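PDB 1Q40: mRNA export factor MEX67 from Candida albicans, which probably serves in exporting mRNA from the nucleus, its NTF2-like M domain pairing, as in related export receptors, with a small NTF2-like partner. Local coordinates for residues Leu27-Arg32 with Pro108-Asp113; Thr68-Tyr73 with Ile206-Ser211; Ser141-Ala146 with Leu178-Phe183. One frame throughout, in Å; residues are numbered along the deposited sequence.

Following the chain from its N terminus, contact 1 closes the first loop, bringing the end of helix 14-29 and the turn after it (27-32) to strand 109-111. Contact 2 opens inside that loop, at 68-73, and closes only at 206-211 on strand 198-208, so contacts 1 and 2 cross. Contact 3 (141-146 with 178-183) begins after contact 1 has closed and is nested within contact 2, pairing strand 134-146 with strand 181-190. All three meet one sheet: contact 1 ties the N-terminal helix to it, contact 3 joins two of its strands, and contact 2 packs a loop on it. Tyr-73 OH, 2.6 Å from Glu-144 OE2, couples contacts 2 and 3.

Contact 1: Leu27-Arg32 with Pro108-Asp113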
loop_
_atom_site.group_PDB
_atom_site.type_symbol
_atom_site.label_atom_id
_atom_site.label_comp_id
_atom_site.label_asym_id
_atom_site.label_seq_id
_atom_site.Cartn_x
_atom_site.Cartn_y
_atom_site.Cartn_z
ATOM N N LEU B 27 21.179 -3.408 7.687
ATOM C CA LEU B 27 21.641 -2.064 8.064
ATOM C C LEU B 27 20.544 -1.196 8.688
ATOM O O LEU B 27 20.820 -0.341 9.540
ATOM C CB LEU B 27 22.251 -1.348 6.850
ATOM C CG LEU B 27 23.469 -2.050 6.222
ATOM C CD1 LEU B 27 24.097 -1.200 5.130
ATOM C CD2 LEU B 27 24.497 -2.406 7.273
ATOM N N TRP B 28 19.297 -1.427 8.282
ATOM C CA TRP B 28 18.151 -0.722 8.872
ATOM C C TRP B 28 18.023 -1.058 10.359
ATOM O O TRP B 28 17.638 -0.212 11.162
ATOM C CB TRP B 28 16.854 -1.078 8.138
ATOM C CG TRP B 28 15.680 -0.320 8.651
ATOM C CD1 TRP B 28 14.725 -0.772 9.519
ATOM C CD2 TRP B 28 15.346 1.041 8.363
ATOM N NE1 TRP B 28 13.810 0.222 9.782
ATOM C CE2 TRP B 28 14.164 1.347 9.081
ATOM C CE3 TRP B 28 15.920 2.038 7.562
ATOM C CZ2 TRP B 28 13.560 2.597 9.025
ATOM C CZ3 TRP B 28 15.312 3.279 7.503
ATOM C CH2 TRP B 28 14.151 3.551 8.233
ATOM N N ASP B 29 18.341 -2.297 10.719
ATOM C CA ASP B 29 18.353 -2.715 12.115
ATOM C C ASP B 29 19.671 -2.351 12.821
ATOM O O ASP B 29 19.693 -2.227 14.038
ATOM C CB ASP B 29 18.141 -4.228 12.234
ATOM C CG ASP B 29 16.772 -4.690 11.736
ATOM O OD1 ASP B 29 15.812 -3.885 11.620
ATOM O OD2 ASP B 29 16.574 -5.890 11.464
ATOM N N ALA B 30 20.762 -2.207 12.070
ATOM C CA ALA B 30 22.091 -1.983 12.664
ATOM C C ALA B 30 22.542 -0.520 12.607
ATOM O O ALA B 30 22.494 0.186 13.612
ATOM C CB ALA B 30 23.126 -2.894 12.001
ATOM N N ASN B 31 22.993 -0.067 11.440
ATOM C CA ASN B 31 23.484 1.297 11.275
ATOM C C ASN B 31 22.846 1.965 10.052
ATOM O O ASN B 31 23.261 1.723 8.925
ATOM C CB ASN B 31 25.007 1.279 11.144
ATOM C CG ASN B 31 25.622 2.655 11.282
ATOM O OD1 ASN B 31 24.917 3.658 11.426
ATOM N ND2 ASN B 31 26.949 2.713 11.236
ATOM N N ARG B 32 21.837 2.798 10.287
ATOM C CA ARG B 32 21.108 3.444 9.198
ATOM C C ARG B 32 21.922 4.463 8.398
ATOM O O ARG B 32 21.585 4.756 7.254
ATOM C CB ARG B 32 19.829 4.099 9.728
ATOM C CG ARG B 32 18.767 3.072 10.058
ATOM C CD ARG B 32 17.556 3.623 10.781
ATOM N NE ARG B 32 16.709 2.527 11.236
ATOM C CZ ARG B 32 15.702 2.646 12.097
ATOM N NH1 ARG B 32 15.380 3.829 12.600
ATOM N NH2 ARG B 32 15.012 1.564 12.451
ATOM N N PRO B 108 11.737 4.460 15.522
ATOM C CA PRO B 108 12.254 3.499 16.509
ATOM C C PRO B 108 13.203 2.463 15.881
ATOM O O PRO B 108 13.049 2.070 14.715
ATOM C CB PRO B 108 10.984 2.852 17.062
ATOM C CG PRO B 108 9.926 3.925 16.918
ATOM C CD PRO B 108 10.273 4.628 15.629
ATOM N N LYS B 109 14.200 2.063 16.660
ATOM C CA LYS B 109 15.168 1.049 16.254
ATOM C C LYS B 109 14.495 -0.312 16.248
ATOM O O LYS B 109 13.660 -0.593 17.099
ATOM C CB LYS B 109 16.377 1.078 17.191
ATOM C CG LYS B 109 17.039 2.476 17.226
ATOM C CD LYS B 109 18.367 2.496 17.946
ATOM C CE LYS B 109 18.983 3.880 17.869
ATOM N NZ LYS B 109 20.084 4.042 18.833
ATOM N N THR B 110 14.876 -1.151 15.288
ATOM C CA THR B 110 14.116 -2.351 14.949
ATOM C C THR B 110 14.959 -3.612 14.847
ATOM O O THR B 110 16.186 -3.575 14.731
ATOM C CB THR B 110 13.441 -2.157 13.574
ATOM O OG1 THR B 110 14.415 -1.702 12.616
ATOM C CG2 THR B 110 12.374 -1.042 13.625
ATOM N N ARG B 111 14.259 -4.737 14.850
ATOM C CA ARG B 111 14.801 -5.977 14.326
ATOM C C ARG B 111 13.739 -6.675 13.471
ATOM O O ARG B 111 12.637 -6.957 13.936
ATOM C CB ARG B 111 15.349 -6.872 15.437
ATOM C CG ARG B 111 14.416 -7.135 16.570
ATOM C CD ARG B 111 13.868 -8.552 16.578
ATOM N NE ARG B 111 14.868 -9.532 16.992
ATOM C CZ ARG B 111 14.678 -10.848 16.948
ATOM N NH1 ARG B 111 13.524 -11.349 16.508
ATOM N NH2 ARG B 111 15.643 -11.671 17.347
ATOM N N HIS B 112 14.070 -6.853 12.194
ATOM C CA HIS B 112 13.286 -7.622 11.242
ATOM C C HIS B 112 13.935 -8.998 11.167
ATOM O O HIS B 112 15.106 -9.114 10.818
ATOM C CB HIS B 112 13.337 -6.981 9.856
ATOM C CG HIS B 112 12.728 -5.611 9.781
ATOM N ND1 HIS B 112 13.298 -4.506 10.375
ATOM C CD2 HIS B 112 11.616 -5.168 9.150
ATOM C CE1 HIS B 112 12.552 -3.441 10.124
ATOM N NE2 HIS B 112 11.527 -3.816 9.379
ATOM N N ASP B 113 13.177 -10.038 11.479
ATOM C CA ASP B 113 13.726 -11.389 11.626
ATOM C C ASP B 113 13.668 -12.138 10.288
ATOM O O ASP B 113 13.091 -13.219 10.190
ATOM C CB ASP B 113 12.940 -12.102 12.736
ATOM C CG ASP B 113 13.579 -13.397 13.189
ATOM O OD1 ASP B 113 14.831 -13.482 13.261
ATOM O OD2 ASP B 113 12.879 -14.390 13.502
HETATM O O HOH W 1 17.453 0.008 13.872
#
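Asp-29, at the end of helix 14-29, brings its CA to 5.1 Å from the CA of Thr-110 in strand 109-111, and the chain then turns so that Arg-32 faces the same strand. The Asp-29 carboxylate reaches across to grip three donors. Asp-29 OD2 takes the backbone N of His-112 at 2.8 Å, in a nearly straight bond (170°). Asp-29 OD1 accepts twice: His-112 ND1 meets its syn lone pair at 2.9 Å, with ring and carboxylate almost coplanar, while Thr-110 OG1 comes to the anti side at 2.8 Å. Chi1 of 50° sets Thr-110 OG1 between its own backbone N and carbonyl carbon, where it meets the carboxylate. A short acid suits this place, since its two oxygens span a backbone N-H and a ring N-H of one residue and fix the imidazole's rotation; its negative charge would probably favour a protonated ring. Arg-32 NH2 donates to Pro-108 O at 3.0 Å, in the guanidinium plane, and Arg-32 NE to Trp-28 O at 2.9 Å. Arg-32 NE also lies over the centre of the Trp-28 ring, and Trp-28 CZ2 over the guanidinium. A water bridges Trp-28 O and Thr-110 N. Beyond these segments, Arg-32 NH1 binds Phe-104 O of helix 96-105 and Leu-107 O, and His-112 meets Phe-142 and Phe-183 on strands 134-146 and 181-190, joining the helix end to the curved sheet of the NTF2-like fold.

Contact 2: Thr68-Tyr73 with Ile206-Ser211; sequences TDFGYY and IRPYTS
Thr-68 OG1 lies 2.7 Å from a water that accepts from Tyr-209 N at 2.9 Å, and the same oxygen rests 3.8 Å from Pro-208 CB; a small hydroxyl side chain can serve both the water and the proline ring. The remaining contact is apolar. Phe-70 reaches the strand with the edge of its ring: CZ touches Pro-208 CD at 3.8 Å and CE2 touches Ile-206 CG2 at 4.0 Å, while Thr-68 CG2 lies over one of its faces. Ile-206 in turn covers Tyr-73. Ile-206 CG2, anti to the backbone N, sits 4.1 Å from the centroid of the Tyr-73 ring and 12° off the normal, a CH-pi contact, and CG1 approaches CE1 near the rim. Within the loop, Asp-69 OD2 accepts from Gly-71 N at 2.9 Å, an Asx turn; glycine leaves room for that carboxylate. Tyrosine suits position 73: its ring takes Ile-206 and its OH binds Glu-144 on strand 134-146. Shape thus carries most of this buried join of loop and strand; the polar link between the segments runs through a water, while Tyr-73 OH turns to Glu-144.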
loop_
_atom_site.group_PDB
_atom_site.type_symbol
_atom_site.label_atom_id
_atom_site.label_comp_id
_atom_site.label_asym_id
_atom_site.label_seq_id
_atom_site.Cartn_x
_atom_site.Cartn_y
_atom_site.Cartn_z
ATOM N N THR B 68 -2.812 -0.072 19.769
ATOM C CA THR B 68 -1.411 0.250 19.519
ATOM C C THR B 68 -1.150 1.721 19.782
ATOM O O THR B 68 -1.900 2.579 19.313
ATOM C CB THR B 68 -1.068 -0.042 18.038
ATOM O OG1 THR B 68 -1.360 -1.409 17.718
ATOM C CG2 THR B 68 0.423 0.101 17.779
ATOM N N ASP B 69 -0.081 2.008 20.517
ATOM C CA ASP B 69 0.389 3.374 20.707
ATOM C C ASP B 69 1.362 3.759 19.581
ATOM O O ASP B 69 2.482 3.247 19.507
ATOM C CB ASP B 69 1.045 3.525 22.084
ATOM C CG ASP B 69 1.261 4.978 22.479
ATOM O OD1 ASP B 69 0.935 5.356 23.643
ATOM O OD2 ASP B 69 1.762 5.814 21.703
ATOM N N PHE B 70 0.925 4.661 18.706
ATOM C CA PHE B 70 1.750 5.137 17.588
ATOM C C PHE B 70 2.509 6.451 17.880
ATOM O O PHE B 70 2.919 7.138 16.944
ATOM C CB PHE B 70 0.876 5.335 16.346
ATOM C CG PHE B 70 0.332 4.059 15.771
ATOM C CD1 PHE B 70 -0.983 3.674 16.006
ATOM C CD2 PHE B 70 1.124 3.262 14.965
ATOM C CE1 PHE B 70 -1.489 2.496 15.449
ATOM C CE2 PHE B 70 0.637 2.083 14.409
ATOM C CZ PHE B 70 -0.676 1.695 14.648
ATOM N N GLY B 71 2.690 6.783 19.162
ATOM C CA GLY B 71 3.328 8.022 19.600
ATOM C C GLY B 71 4.628 8.470 18.943
ATOM O O GLY B 71 4.815 9.656 18.716
ATOM N N TYR B 72 5.532 7.545 18.629
ATOM C CA TYR B 72 6.793 7.910 17.962
ATOM C C TYR B 72 6.639 8.261 16.472
ATOM O O TYR B 72 7.508 8.907 15.891
ATOM C CB TYR B 72 7.822 6.781 18.101
ATOM C CG TYR B 72 8.541 6.750 19.438
ATOM C CD1 TYR B 72 8.600 5.586 20.196
ATOM C CD2 TYR B 72 9.157 7.892 19.941
ATOM C CE1 TYR B 72 9.253 5.560 21.435
ATOM C CE2 TYR B 72 9.805 7.882 21.171
ATOM C CZ TYR B 72 9.858 6.713 21.907
ATOM O OH TYR B 72 10.515 6.723 23.111
ATOM N N TYR B 73 5.529 7.838 15.876
ATOM C CA TYR B 73 5.290 7.916 14.440
ATOM C C TYR B 73 4.343 9.032 13.991
ATOM O O TYR B 73 4.406 9.482 12.838
ATOM C CB TYR B 73 4.671 6.604 13.992
ATOM C CG TYR B 73 5.545 5.394 14.204
ATOM C CD1 TYR B 73 6.427 4.982 13.216
ATOM C CD2 TYR B 73 5.488 4.664 15.378
ATOM C CE1 TYR B 73 7.242 3.876 13.387
ATOM C CE2 TYR B 73 6.305 3.523 15.564
ATOM C CZ TYR B 73 7.163 3.134 14.557
ATOM O OH TYR B 73 7.986 2.035 14.691
ATOM N N ILE B 206 3.170 2.163 8.279
ATOM C CA ILE B 206 3.187 1.575 9.623
ATOM C C ILE B 206 1.747 1.354 10.081
ATOM O O ILE B 206 0.912 2.252 9.965
ATOM C CB ILE B 206 3.909 2.537 10.593
ATOM C CG1 ILE B 206 5.356 2.794 10.133
ATOM C CG2 ILE B 206 3.881 2.003 12.028
ATOM C CD1 ILE B 206 6.267 1.555 10.178
ATOM N N ARG B 207 1.467 0.154 10.589
ATOM C CA ARG B 207 0.126 -0.269 10.979
ATOM C C ARG B 207 0.174 -1.278 12.154
ATOM O O ARG B 207 1.259 -1.771 12.531
ATOM C CB ARG B 207 -0.634 -0.837 9.764
ATOM C CG ARG B 207 0.107 -1.922 8.992
ATOM C CD ARG B 207 -0.601 -2.394 7.735
ATOM N NE ARG B 207 0.196 -3.355 6.980
ATOM C CZ ARG B 207 0.156 -4.674 7.155
ATOM N NH1 ARG B 207 0.925 -5.455 6.408
ATOM N NH2 ARG B 207 -0.632 -5.220 8.078
ATOM N N PRO B 208 -0.974 -1.539 12.783
ATOM C CA PRO B 208 -0.999 -2.459 13.924
ATOM C C PRO B 208 -0.459 -3.842 13.545
ATOM O O PRO B 208 -0.675 -4.332 12.430
ATOM C CB PRO B 208 -2.478 -2.515 14.304
ATOM C CG PRO B 208 -3.041 -1.210 13.802
ATOM C CD PRO B 208 -2.310 -0.974 12.511
ATOM N N TYR B 209 0.287 -4.432 14.461
ATOM C CA TYR B 209 0.812 -5.776 14.285
ATOM C C TYR B 209 -0.322 -6.768 14.122
ATOM O O TYR B 209 -1.325 -6.711 14.854
ATOM C CB TYR B 209 1.638 -6.171 15.500
ATOM C CG TYR B 209 2.099 -7.606 15.479
ATOM C CD1 TYR B 209 2.883 -8.090 14.435
ATOM C CD2 TYR B 209 1.735 -8.486 16.499
ATOM C CE1 TYR B 209 3.310 -9.413 14.415
ATOM C CE2 TYR B 209 2.159 -9.815 16.491
ATOM C CZ TYR B 209 2.944 -10.269 15.444
ATOM O OH TYR B 209 3.373 -11.576 15.429
ATOM N N THR B 210 -0.172 -7.651 13.138
ATOM C CA THR B 210 -1.078 -8.758 12.965
ATOM C C THR B 210 -0.264 -10.044 12.915
ATOM O O THR B 210 0.599 -10.215 12.052
ATOM C CB THR B 210 -1.986 -8.582 11.723
ATOM O OG1 THR B 210 -2.974 -9.615 11.725
ATOM C CG2 THR B 210 -1.229 -8.750 10.393
ATOM N N SER B 211 -0.529 -10.922 13.881
ATOM C CA SER B 211 0.139 -12.222 13.960
ATOM C C SER B 211 -0.471 -13.216 12.978
ATOM O O SER B 211 0.095 -14.279 12.734
ATOM C CB SER B 211 0.083 -12.769 15.388
ATOM O OG SER B 211 -1.253 -12.938 15.831
HETATM O O HOH W 2 0.441 -3.306 17.123
#

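Contact 3: Ser141-Ala146 with Leu178-Phe183; sequences SFDEVA and LSKKSF
Phe-142 and Lys-181 form an antiparallel hydrogen-bonded pair, and Ser-141 with Ser-182 the adjoining non-hydrogen-bonded one; the N-to-C directions of the short segments 141-146 and 181-183 make an angle of 142°. Phe-142 N gives to Lys-181 O at 3.0 Å, and Lys-181 N returns a bond to Phe-142 O. Before Lys-181, residues 178-180 are not regular strand, and side chains take over the pairing. Glu-144, extended beyond CG, spreads its carboxylate between two donors: OE1 accepts from Ser-179 N at 3.0 Å and OE2 from Lys-181 NZ at 2.8 Å, each donor lying well out of the carboxylate plane. OE2 also has Tyr-73 OH as a partner, so a buried acid is well supplied, although the buried Glu-144 N has none. Lys-181 gets there by bending: chi2 of -75° turns CD back, and NZ, helped by a second bend at chi4, also donates to Ser-179 OG at 3.0 Å. A long flexible base suits a place where the charge must lie beside the acid while Lys-181 CB, 3.7 Å from Phe-142 CZ, stays against the aromatic ring. Phe-142 further meets Phe-183, CD2 to CD2 at 3.6 Å, the two planes 38° apart. Asp-143 and Lys-180 lie alongside, pointing the same way, with a long salt bridge of 3.7 Å between OD1 and NZ, while Leu-178 CD1 rests on Ala-146 CA. Ser-141 and Ser-182 point to the other face of the sheet from Phe-142 and Lys-181. Strand 109-111 flanks 134-146 on the far side from 181-190, bonding through Asp-143 and Val-145, and strand 198-208 pairs with 181-190 beyond, placing this antiparallel pair of consecutive strands inside the sheet, with Phe-142 also reaching Thr-110 and Ile-206.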
loop_
_atom_site.group_PDB
_atom_site.type_symbol
_atom_site.label_atom_id
_atom_site.label_comp_id
_atom_site.label_asym_id
_atom_site.label_seq_id
_atom_site.Cartn_x
_atom_site.Cartn_y
_atom_site.Cartn_z
ATOM N N SER B 141 6.392 -7.683 9.446
ATOM C CA SER B 141 6.380 -7.103 10.790
ATOM C C SER B 141 7.792 -6.932 11.359
ATOM O O SER B 141 8.759 -7.467 10.823
ATOM C CB SER B 141 5.534 -7.972 11.730
ATOM O OG SER B 141 6.059 -9.299 11.804
ATOM N N PHE B 142 7.903 -6.145 12.425
ATOM C CA PHE B 142 9.167 -5.981 13.143
ATOM C C PHE B 142 8.949 -5.816 14.644
ATOM O O PHE B 142 7.833 -5.538 15.098
ATOM C CB PHE B 142 10.008 -4.815 12.579
ATOM C CG PHE B 142 9.311 -3.463 12.593
ATOM C CD1 PHE B 142 9.173 -2.731 13.771
ATOM C CD2 PHE B 142 8.821 -2.917 11.426
ATOM C CE1 PHE B 142 8.527 -1.481 13.779
ATOM C CE2 PHE B 142 8.176 -1.667 11.428
ATOM C CZ PHE B 142 8.041 -0.958 12.599
ATOM N N ASP B 143 10.018 -6.031 15.407
ATOM C CA ASP B 143 10.070 -5.691 16.819
ATOM C C ASP B 143 10.742 -4.338 16.954
ATOM O O ASP B 143 11.648 -4.012 16.196
ATOM C CB ASP B 143 10.893 -6.718 17.589
ATOM C CG ASP B 143 10.231 -8.061 17.637
ATOM O OD1 ASP B 143 9.385 -8.256 18.536
ATOM O OD2 ASP B 143 10.478 -8.977 16.819
ATOM N N GLU B 144 10.288 -3.543 17.911
ATOM C CA GLU B 144 10.984 -2.320 18.266
ATOM C C GLU B 144 11.869 -2.652 19.447
ATOM O O GLU B 144 11.381 -3.139 20.458
ATOM C CB GLU B 144 9.993 -1.219 18.615
ATOM C CG GLU B 144 9.176 -0.765 17.421
ATOM C CD GLU B 144 8.075 0.216 17.793
ATOM O OE1 GLU B 144 7.858 0.437 19.001
ATOM O OE2 GLU B 144 7.411 0.753 16.877
ATOM N N VAL B 145 13.171 -2.410 19.308
ATOM C CA VAL B 145 14.156 -2.760 20.338
ATOM C C VAL B 145 14.661 -1.564 21.153
ATOM O O VAL B 145 15.242 -1.739 22.218
ATOM C CB VAL B 145 15.357 -3.519 19.735
ATOM C CG1 VAL B 145 14.900 -4.835 19.115
ATOM C CG2 VAL B 145 16.098 -2.678 18.699
ATOM N N ALA B 146 14.446 -0.352 20.650
ATOM C CA ALA B 146 14.846 0.851 21.361
ATOM C C ALA B 146 14.159 2.084 20.793
ATOM O O ALA B 146 13.698 2.082 19.645
ATOM C CB ALA B 146 16.389 1.031 21.322
ATOM N N LEU B 178 7.344 0.638 23.518
ATOM C CA LEU B 178 7.821 -0.017 22.314
ATOM C C LEU B 178 6.957 -1.255 22.121
ATOM O O LEU B 178 6.581 -1.900 23.089
ATOM C CB LEU B 178 9.302 -0.391 22.446
ATOM C CG LEU B 178 10.288 0.747 22.744
ATOM C CD1 LEU B 178 11.636 0.178 23.136
ATOM C CD2 LEU B 178 10.443 1.701 21.581
ATOM N N SER B 179 6.632 -1.563 20.872
ATOM C CA SER B 179 5.829 -2.731 20.522
ATOM C C SER B 179 6.078 -3.146 19.074
ATOM O O SER B 179 6.618 -2.380 18.271
ATOM C CB SER B 179 4.327 -2.442 20.710
ATOM O OG SER B 179 3.803 -1.658 19.626
ATOM N N LYS B 180 5.653 -4.360 18.748
ATOM C CA LYS B 180 5.686 -4.851 17.388
ATOM C C LYS B 180 4.773 -3.991 16.529
ATOM O O LYS B 180 3.779 -3.474 17.013
ATOM C CB LYS B 180 5.209 -6.307 17.309
ATOM C CG LYS B 180 6.103 -7.285 18.038
ATOM C CD LYS B 180 5.545 -8.695 17.954
ATOM C CE LYS B 180 6.210 -9.504 16.848
ATOM N NZ LYS B 180 6.924 -10.693 17.381
ATOM N N LYS B 181 5.142 -3.827 15.263
ATOM C CA LYS B 181 4.268 -3.216 14.264
ATOM C C LYS B 181 4.277 -4.070 12.991
ATOM O O LYS B 181 5.224 -4.790 12.732
ATOM C CB LYS B 181 4.741 -1.803 13.919
ATOM C CG LYS B 181 4.943 -0.862 15.112
ATOM C CD LYS B 181 3.630 -0.363 15.680
ATOM C CE LYS B 181 3.850 0.816 16.626
ATOM N NZ LYS B 181 4.783 0.477 17.739
ATOM N N SER B 182 3.210 -3.998 12.208
ATOM C CA SER B 182 3.249 -4.533 10.850
ATOM C C SER B 182 3.496 -3.365 9.912
ATOM O O SER B 182 3.364 -2.201 10.305
ATOM C CB SER B 182 1.968 -5.284 10.500
ATOM O OG SER B 182 1.956 -6.541 11.152
ATOM N N PHE B 183 3.909 -3.673 8.691
ATOM C CA PHE B 183 4.295 -2.640 7.742
ATOM C C PHE B 183 4.336 -3.134 6.302
ATOM O O PHE B 183 4.385 -4.342 6.022
ATOM C CB PHE B 183 5.689 -2.104 8.095
ATOM C CG PHE B 183 6.803 -3.011 7.656
ATOM C CD1 PHE B 183 7.420 -2.825 6.417
ATOM C CD2 PHE B 183 7.204 -4.070 8.454
ATOM C CE1 PHE B 183 8.427 -3.684 5.983
ATOM C CE2 PHE B 183 8.228 -4.939 8.036
ATOM C CZ PHE B 183 8.844 -4.743 6.805
#